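Local structure of meso-diaminopimelate dehydrogenase (Clostridium tetani, 3WGY) at residues E20-Q25 against V283-S288; R161-V166 against K219-Y224. The protein probably catalyses the reversible NADP-dependent oxidative deamination of meso-2,6-diaminopimelate. The protein carries 6 engineered substitutions. All blocks are in the same frame, centred on the assembly; numbering follows the deposited sequence.

How the contacts relate
The chain starts with strand 5-10 of the parallel sheet and helix 14-23, which follows it, and 20-25 forms the first half of contact 1. It then builds most of that sheet. Further on, 161-166, which runs from the end of helix 154-162 through a turn to strand 166-175, meets 219-224, from the last residue of helix 211-219 into the following loop. Contact 2 thus closes a loop of 52 residues that holds strand 197-205 and most of strand 166-175, and joins two connections of the mixed-sheet region. Residues 283-288 of helix 276-296 return to 20-25. Contact 1 joins two helices packed on the parallel sheet and closes a loop of 257 residues, with contact 2 wholly within it. The centres lie 39 Å apart.

Contact 1: E20-Q25 against V283-S288; sequences EKAIKQ and VLVAYS
Val285 meets Ala22 and Ile23 through a single methyl, CG2. The closer approach is to Ala22, whose CB lies 3.6 Å from Val285 CG2. The second is to Ile23, where CG1 lies 4.1 Å from the same Val285 CG2. Val285 points at the other helix. Its CG1 stands anti to the backbone N (chi1 174°), which leaves CG2 on the N side and in reach of both partners. Ala22 also points across. Ile23 does not, and it joins through the CG1 branch of a side chain set at a slant to Val285. The backbones are closest at Ile23 and Val285, with Ile23 CA 6.7 Å from Val285 CA. All three residues are buried, and the contact is wholly apolar.

Helix 14-23 follows strand 5-10 and a glycine-rich turn, Gly11, Gly13 and Gly16, consistent with the first beta-alpha unit of a Rossmann-type dinucleotide fold. Helix 276-296 precedes 301-303, the edge strand of the same parallel sheet. Met29, at the start of strand 29-36, touches both Ile23 and Val285. Ile7 of strand 5-10 lies against Ile23 and Ser288. One turn beyond Leu284, Ser288 OG donates to Leu284 O at 3.3 Å, from above the carbonyl plane. The second subunit borders the contact, and Asn258 O of that subunit accepts a hydrogen bond from Gln25 NE2.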
loop_
_atom_site.group_PDB
_atom_site.type_symbol
_atom_site.label_atom_id
_atom_site.label_comp_id
_atom_site.label_asym_id
_atom_site.label_seq_id
_atom_site.Cartn_x
_atom_site.Cartn_y
_atom_site.Cartn_z
ATOM N N GLU B 20 3.765 -17.163 -17.148
ATOM C CA GLU B 20 3.917 -18.609 -17.081
ATOM C C GLU B 20 4.811 -18.965 -15.904
ATOM O O GLU B 20 4.541 -19.913 -15.172
ATOM C CB GLU B 20 4.534 -19.146 -18.376
ATOM C CG GLU B 20 4.977 -20.603 -18.293
ATOM C CD GLU B 20 5.500 -21.125 -19.614
ATOM O OE1 GLU B 20 6.335 -20.435 -20.245
ATOM O OE2 GLU B 20 5.082 -22.225 -20.015
ATOM N N LYS B 21 5.878 -18.192 -15.727
ATOM C CA LYS B 21 6.811 -18.418 -14.632
ATOM C C LYS B 21 6.160 -18.214 -13.272
ATOM O O LYS B 21 6.259 -19.068 -12.393
ATOM C CB LYS B 21 8.019 -17.486 -14.761
ATOM C CG LYS B 21 9.235 -18.175 -15.324
ATOM C CD LYS B 21 10.304 -17.199 -15.778
ATOM C CE LYS B 21 11.035 -17.787 -16.982
ATOM N NZ LYS B 21 12.276 -17.057 -17.361
ATOM N N ALA B 22 5.492 -17.083 -13.104
ATOM C CA ALA B 22 4.849 -16.775 -11.840
ATOM C C ALA B 22 3.807 -17.817 -11.436
ATOM O O ALA B 22 3.652 -18.118 -10.252
ATOM C CB ALA B 22 4.215 -15.397 -11.908
ATOM N N ILE B 23 3.095 -18.366 -12.413
ATOM C CA ILE B 23 2.083 -19.360 -12.111
ATOM C C ILE B 23 2.709 -20.566 -11.420
ATOM O O ILE B 23 2.031 -21.285 -10.695
ATOM C CB ILE B 23 1.334 -19.801 -13.388
ATOM C CG1 ILE B 23 0.461 -18.651 -13.895
ATOM C CG2 ILE B 23 0.453 -21.000 -13.093
ATOM C CD1 ILE B 23 -0.256 -18.950 -15.182
ATOM N N LYS B 24 4.005 -20.776 -11.629
ATOM C CA LYS B 24 4.710 -21.892 -10.998
ATOM C C LYS B 24 4.912 -21.636 -9.505
ATOM O O LYS B 24 5.100 -22.578 -8.727
ATOM C CB LYS B 24 6.072 -22.117 -11.663
ATOM C CG LYS B 24 6.005 -22.534 -13.131
ATOM C CD LYS B 24 7.407 -22.650 -13.719
ATOM C CE LYS B 24 7.370 -23.076 -15.179
ATOM N NZ LYS B 24 6.801 -24.444 -15.345
ATOM N N GLN B 25 4.880 -20.360 -9.114
ATOM C CA GLN B 25 5.040 -19.970 -7.713
ATOM C C GLN B 25 3.692 -19.974 -6.989
ATOM O O GLN B 25 3.613 -19.604 -5.820
ATOM C CB GLN B 25 5.648 -18.560 -7.601
ATOM C CG GLN B 25 7.001 -18.377 -8.266
ATOM C CD GLN B 25 7.648 -17.040 -7.926
ATOM O OE1 GLN B 25 7.005 -15.986 -7.985
ATOM N NE2 GLN B 25 8.932 -17.077 -7.578
ATOM N N VAL B 283 2.107 -9.479 -10.540
ATOM C CA VAL B 283 0.943 -8.706 -10.174
ATOM C C VAL B 283 -0.247 -9.250 -10.957
ATOM O O VAL B 283 -1.327 -9.471 -10.396
ATOM C CB VAL B 283 1.136 -7.200 -10.503
ATOM C CG1 VAL B 283 -0.164 -6.450 -10.264
ATOM C CG2 VAL B 283 2.269 -6.618 -9.639
ATOM N N LEU B 284 -0.041 -9.481 -12.253
ATOM C CA LEU B 284 -1.117 -10.005 -13.093
ATOM C C LEU B 284 -1.650 -11.319 -12.524
ATOM O O LEU B 284 -2.865 -11.513 -12.414
ATOM C CB LEU B 284 -0.632 -10.209 -14.537
ATOM C CG LEU B 284 -0.448 -8.929 -15.368
ATOM C CD1 LEU B 284 0.165 -9.264 -16.731
ATOM C CD2 LEU B 284 -1.802 -8.254 -15.541
ATOM N N VAL B 285 -0.744 -12.213 -12.156
ATOM C CA VAL B 285 -1.138 -13.500 -11.602
ATOM C C VAL B 285 -1.922 -13.361 -10.299
ATOM O O VAL B 285 -2.968 -13.992 -10.142
ATOM C CB VAL B 285 0.081 -14.398 -11.355
ATOM C CG1 VAL B 285 -0.352 -15.685 -10.647
ATOM C CG2 VAL B 285 0.748 -14.724 -12.687
ATOM N N ALA B 286 -1.429 -12.544 -9.369
ATOM C CA ALA B 286 -2.119 -12.363 -8.096
ATOM C C ALA B 286 -3.544 -11.864 -8.313
ATOM O O ALA B 286 -4.492 -12.342 -7.671
ATOM C CB ALA B 286 -1.361 -11.396 -7.216
ATOM N N TYR B 287 -3.694 -10.899 -9.216
ATOM C CA TYR B 287 -5.010 -10.354 -9.512
ATOM C C TYR B 287 -5.907 -11.369 -10.221
ATOM O O TYR B 287 -7.129 -11.232 -10.213
ATOM C CB TYR B 287 -4.881 -9.062 -10.317
ATOM C CG TYR B 287 -4.790 -7.856 -9.406
ATOM C CD1 TYR B 287 -5.942 -7.280 -8.866
ATOM C CD2 TYR B 287 -3.553 -7.364 -8.989
ATOM C CE1 TYR B 287 -5.869 -6.253 -7.924
ATOM C CE2 TYR B 287 -3.466 -6.333 -8.046
ATOM C CZ TYR B 287 -4.628 -5.790 -7.513
ATOM O OH TYR B 287 -4.554 -4.823 -6.534
ATOM N N SER B 288 -5.304 -12.397 -10.813
ATOM C CA SER B 288 -6.086 -13.441 -11.470
ATOM C C SER B 288 -6.833 -14.206 -10.395
ATOM O O SER B 288 -7.971 -14.624 -10.597
ATOM C CB SER B 288 -5.187 -14.407 -12.242
ATOM O OG SER B 288 -4.849 -13.853 -13.496
#

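Contact 2: R161-V166 against K219-Y224; sequences RRVQGV and KTMPDY
Val163 and Met221 form the apolar part of this contact. They meet methyl to methyl, with Val163 CG2 3.4 Å from Met221 CE, which is tighter than usual van der Waals contact. Met221 runs extended as far as SD and bends at the last torsion (chi3 -79°), and the bend sets CE against the valine. The two side chains cross at a slant. Val163 also packs on Asp217 and Ile218 of helix 211-219, and Met221 lies on Ala159 of helix 154-162.

The polar part pairs Arg162 with Tyr224. Arg162 NH1 comes within 3.5 Å of Tyr224 OH, which sits at the edge of the guanidinium, near its plane. Arg162 NH2 is further from Tyr224 OH, at 4.0 Å. Guanidinium and ring planes stand 69° apart, and the approach to the ring is oblique.

Backbone bonding shapes one side. Val163 to Val166 make a type II beta turn, closed by Val166 N to Val163 O at 3.1 Å. Gly165 fills the turn position that needs a positive phi (95°). The turn leads from helix 154-162 into strand 166-175.

The ring of Tyr224 stacks edge-to-face with His156, which lines the pocket of the bound 2-oxo-4-methylpentanoic acid. The arginine probably adds a weak electrostatic attraction to the tyrosine oxygen, and the direct contact of the two segments rests otherwise on the methyl pair.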
loop_
_atom_site.group_PDB
_atom_site.type_symbol
_atom_site.label_atom_id
_atom_site.label_comp_id
_atom_site.label_asym_id
_atom_site.label_seq_id
_atom_site.Cartn_x
_atom_site.Cartn_y
_atom_site.Cartn_z
ATOM N N ARG B 161 18.714 7.057 -31.349
ATOM C CA ARG B 161 19.230 6.407 -32.548
ATOM C C ARG B 161 19.028 7.230 -33.821
ATOM O O ARG B 161 19.694 6.999 -34.827
ATOM C CB ARG B 161 18.587 5.032 -32.724
ATOM C CG ARG B 161 18.920 4.021 -31.640
ATOM C CD ARG B 161 18.579 2.612 -32.114
ATOM N NE ARG B 161 18.885 1.598 -31.113
ATOM C CZ ARG B 161 18.117 1.318 -30.066
ATOM N NH1 ARG B 161 16.976 1.975 -29.878
ATOM N NH2 ARG B 161 18.494 0.382 -29.204
ATOM N N ARG B 162 18.108 8.184 -33.778
ATOM C CA ARG B 162 17.847 9.041 -34.931
ATOM C C ARG B 162 18.906 10.138 -35.074
ATOM O O ARG B 162 19.070 10.719 -36.149
ATOM C CB ARG B 162 16.466 9.694 -34.802
ATOM C CG ARG B 162 15.314 8.871 -35.354
ATOM C CD ARG B 162 13.985 9.438 -34.887
ATOM N NE ARG B 162 13.234 8.448 -34.122
ATOM C CZ ARG B 162 12.436 8.733 -33.099
ATOM N NH1 ARG B 162 12.277 9.991 -32.703
ATOM N NH2 ARG B 162 11.793 7.754 -32.475
ATOM N N VAL B 163 19.622 10.412 -33.988
ATOM C CA VAL B 163 20.649 11.454 -33.984
ATOM C C VAL B 163 21.873 11.094 -34.818
ATOM O O VAL B 163 22.414 9.991 -34.714
ATOM C CB VAL B 163 21.084 11.790 -32.537
ATOM C CG1 VAL B 163 22.281 12.744 -32.541
ATOM C CG2 VAL B 163 19.911 12.412 -31.790
ATOM N N GLN B 164 22.303 12.044 -35.643
ATOM C CA GLN B 164 23.455 11.852 -36.516
ATOM C C GLN B 164 24.677 11.502 -35.683
ATOM O O GLN B 164 24.978 12.173 -34.694
ATOM C CB GLN B 164 23.720 13.130 -37.324
ATOM C CG GLN B 164 22.535 13.597 -38.174
ATOM C CD GLN B 164 22.413 12.852 -39.501
ATOM O OE1 GLN B 164 21.356 12.858 -40.138
ATOM N NE2 GLN B 164 23.505 12.223 -39.931
ATOM N N GLY B 165 25.373 10.439 -36.075
ATOM C CA GLY B 165 26.565 10.034 -35.353
ATOM C C GLY B 165 26.345 8.966 -34.298
ATOM O O GLY B 165 27.305 8.434 -33.740
ATOM N N VAL B 166 25.083 8.653 -34.016
ATOM C CA VAL B 166 24.745 7.639 -33.018
ATOM C C VAL B 166 24.514 6.262 -33.639
ATOM O O VAL B 166 23.543 6.062 -34.361
ATOM C CB VAL B 166 23.470 8.031 -32.236
ATOM C CG1 VAL B 166 23.012 6.865 -31.357
ATOM C CG2 VAL B 166 23.745 9.265 -31.384
ATOM N N LYS B 219 20.562 16.497 -26.046
ATOM C CA LYS B 219 20.102 17.407 -25.007
ATOM C C LYS B 219 19.042 18.419 -25.458
ATOM O O LYS B 219 18.059 18.656 -24.750
ATOM C CB LYS B 219 21.288 18.162 -24.408
ATOM C CG LYS B 219 22.268 17.297 -23.642
ATOM C CD LYS B 219 23.159 18.171 -22.777
ATOM C CE LYS B 219 24.147 17.351 -21.971
ATOM N NZ LYS B 219 24.670 18.109 -20.801
ATOM N N THR B 220 19.234 19.016 -26.629
ATOM C CA THR B 220 18.285 20.011 -27.124
ATOM C C THR B 220 17.111 19.418 -27.895
ATOM O O THR B 220 16.287 20.158 -28.427
ATOM C CB THR B 220 18.980 21.042 -28.042
ATOM O OG1 THR B 220 19.456 20.383 -29.222
ATOM C CG2 THR B 220 20.149 21.694 -27.325
ATOM N N MET B 221 17.030 18.092 -27.960
ATOM C CA MET B 221 15.943 17.443 -28.688
ATOM C C MET B 221 14.581 17.731 -28.071
ATOM O O MET B 221 14.326 17.393 -26.915
ATOM C CB MET B 221 16.153 15.934 -28.740
ATOM C CG MET B 221 15.142 15.230 -29.625
ATOM S SD MET B 221 15.359 13.459 -29.614
ATOM C CE MET B 221 16.750 13.288 -30.730
ATOM N N PRO B 222 13.681 18.348 -28.851
ATOM C CA PRO B 222 12.330 18.695 -28.403
ATOM C C PRO B 222 11.424 17.482 -28.245
ATOM O O PRO B 222 11.603 16.465 -28.917
ATOM C CB PRO B 222 11.846 19.642 -29.492
ATOM C CG PRO B 222 12.475 19.059 -30.713
ATOM C CD PRO B 222 13.890 18.769 -30.249
ATOM N N ASP B 223 10.455 17.609 -27.345
ATOM C CA ASP B 223 9.493 16.550 -27.054
ATOM C C ASP B 223 10.109 15.390 -26.272
ATOM O O ASP B 223 9.379 14.560 -25.733
ATOM C CB ASP B 223 8.860 16.003 -28.345
ATOM C CG ASP B 223 8.271 17.097 -29.226
ATOM O OD1 ASP B 223 7.515 17.943 -28.705
ATOM O OD2 ASP B 223 8.561 17.102 -30.443
ATOM N N TYR B 224 11.438 15.329 -26.201
ATOM C CA TYR B 224 12.096 14.236 -25.486
ATOM C C TYR B 224 13.042 14.627 -24.356
ATOM O O TYR B 224 12.823 14.251 -23.210
ATOM C CB TYR B 224 12.872 13.339 -26.455
ATOM C CG TYR B 224 12.022 12.585 -27.448
ATOM C CD1 TYR B 224 11.528 13.215 -28.591
ATOM C CD2 TYR B 224 11.734 11.231 -27.263
ATOM C CE1 TYR B 224 10.773 12.516 -29.529
ATOM C CE2 TYR B 224 10.978 10.524 -28.193
ATOM C CZ TYR B 224 10.505 11.172 -29.325
ATOM O OH TYR B 224 9.780 10.480 -30.268
#